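Local coordinates for NAD-dependent protein deacylase 2 (Archaeoglobus fulgidus, PDB 4TWJ) that removes acetyl and longer acyl groups from protein lysines in an NAD-dependent reaction, among them the N-terminal lysine of the chromatin protein Alba, at residues 102-105 / 106-109. Residues are numbered along the deposited sequence; the frame is centred on the assembly and turned at random.
With ACT (acetate ion), chain E.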
loop_
_atom_site.group_PDB
_atom_site.type_symbol
_atom_site.label_atom_id
_atom_site.label_comp_id
_atom_site.label_asym_id
_atom_site.label_seq_id
_atom_site.Cartn_x
_atom_site.Cartn_y
_atom_site.Cartn_z
ATOM N N ILE A 102 2.662 -3.647 3.415
ATOM C CA ILE A 102 3.744 -4.635 3.428
ATOM C C ILE A 102 3.227 -6.074 3.481
ATOM O O ILE A 102 4.016 -7.010 3.632
ATOM C CB ILE A 102 4.700 -4.393 4.619
ATOM C CG1 ILE A 102 3.963 -4.506 5.962
ATOM C CG2 ILE A 102 5.355 -3.026 4.487
ATOM C CD1 ILE A 102 4.887 -4.680 7.150
ATOM N N ASP A 103 1.915 -6.231 3.319
ATOM C CA ASP A 103 1.219 -7.505 3.532
ATOM C C ASP A 103 1.036 -8.345 2.267
ATOM O O ASP A 103 0.531 -9.466 2.342
ATOM C CB ASP A 103 -0.155 -7.245 4.170
ATOM C CG ASP A 103 -0.990 -6.232 3.391
ATOM O OD1 ASP A 103 -1.715 -5.449 4.030
ATOM O OD2 ASP A 103 -0.915 -6.200 2.147
ATOM N N MET A 104 1.417 -7.793 1.112
ATOM C CA MET A 104 1.354 -8.496 -0.179
ATOM C C MET A 104 -0.053 -8.943 -0.601
ATOM O O MET A 104 -0.193 -9.835 -1.438
ATOM C CB MET A 104 2.308 -9.699 -0.184
ATOM C CG MET A 104 3.736 -9.352 0.197
ATOM S SD MET A 104 4.790 -10.810 0.263
ATOM C CE MET A 104 5.003 -11.148 -1.478
ATOM N N LEU A 105 -1.087 -8.313 -0.046
ATOM C CA LEU A 105 -2.468 -8.687 -0.366
ATOM C C LEU A 105 -2.848 -8.373 -1.809
ATOM O O LEU A 105 -3.683 -9.068 -2.393
ATOM C CB LEU A 105 -3.456 -8.013 0.588
ATOM C CG LEU A 105 -3.457 -8.539 2.026
ATOM C CD1 LEU A 105 -4.366 -7.696 2.901
ATOM C CD2 LEU A 105 -3.885 -9.996 2.066
ATOM N N HIS A 106 -2.248 -7.334 -2.386
ATOM C CA HIS A 106 -2.492 -7.022 -3.794
ATOM C C HIS A 106 -2.061 -8.185 -4.687
ATOM O O HIS A 106 -2.832 -8.634 -5.540
ATOM C CB HIS A 106 -1.778 -5.733 -4.217
ATOM C CG HIS A 106 -2.422 -4.486 -3.694
ATOM N ND1 HIS A 106 -3.717 -4.134 -4.002
ATOM C CD2 HIS A 106 -1.941 -3.495 -2.905
ATOM C CE1 HIS A 106 -4.012 -2.987 -3.414
ATOM N NE2 HIS A 106 -2.951 -2.578 -2.743
ATOM N N GLN A 107 -0.842 -8.676 -4.470
ATOM C CA GLN A 107 -0.295 -9.781 -5.264
ATOM C C GLN A 107 -1.100 -11.061 -5.066
ATOM O O GLN A 107 -1.328 -11.804 -6.021
ATOM C CB GLN A 107 1.173 -10.051 -4.914
ATOM C CG GLN A 107 2.132 -8.921 -5.246
ATOM C CD GLN A 107 2.358 -8.001 -4.068
ATOM O OE1 GLN A 107 1.406 -7.528 -3.455
ATOM N NE2 GLN A 107 3.620 -7.761 -3.731
ATOM N N ARG A 108 -1.530 -11.306 -3.830
ATOM C CA ARG A 108 -2.328 -12.492 -3.506
ATOM C C ARG A 108 -3.738 -12.431 -4.103
ATOM O O ARG A 108 -4.393 -13.465 -4.263
ATOM C CB ARG A 108 -2.400 -12.699 -1.990
ATOM C CG ARG A 108 -1.072 -13.113 -1.369
ATOM C CD ARG A 108 -1.259 -14.029 -0.170
ATOM N NE ARG A 108 -1.869 -13.344 0.966
ATOM C CZ ARG A 108 -2.151 -13.920 2.133
ATOM N NH1 ARG A 108 -1.888 -15.208 2.340
ATOM N NH2 ARG A 108 -2.703 -13.206 3.105
ATOM N N ALA A 109 -4.195 -11.224 -4.432
ATOM C CA ALA A 109 -5.468 -11.028 -5.127
ATOM C C ALA A 109 -5.337 -11.125 -6.652
ATOM O O ALA A 109 -6.345 -11.080 -7.355
ATOM C CB ALA A 109 -6.068 -9.682 -4.742
HETATM C C ACT E . 0.376 -2.719 6.119
HETATM O O ACT E . 0.284 -3.794 5.494
HETATM O OXT ACT E . 1.433 -2.052 6.122
HETATM C CH3 ACT E . -0.810 -2.215 6.885
#
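Met104, the N-cap residue, and Arg108 are joined by the first main-chain hydrogen bond of the short helix 105-108, Arg108 N to Met104 O at 3.1 Å. One residue on, Ala109 N reaches Leu105 O in a weaker, more bent bond. Just before the helix, Asp103 OD2 accepts from Leu105 N at 3.1 Å, nearly straight at 168°, on the anti side of the carboxylate and 33° out of its plane. Asp103 thus closes an Asx turn in the loop leaving strand 94-99 of the sirtuin Rossmann-type domain, and Ile102 and Asp103 themselves belong to the NAD-binding site. There Ile102 N donates to O of an acetate, probably from the crystallisation liquor, at 3.2 Å, while Asp103 OD1 is hydrogen-bonded to Ser27 OG of the same NAD site. With an alanine at this position the amide of Leu105 is likely to lose its acceptor, and Ser27 the carboxylate it bonds to. Among van der Waals contacts of the side chains, the Leu105 CD2 methyl lies in plane at the edge of the Arg108 guanidinium, 3.6 Å from NH2. Gln107, bent at chi2 (94°), folds back to pack its amide oxygen OE1 against the Met104 backbone, 3.4 Å from CA, while its NE2 is hydrogen-bonded to Glu116 OE1. On the buried side, His106 NE2 is hydrogen-bonded to Thr22 OG1 and its ring meets His82 edge-to-face.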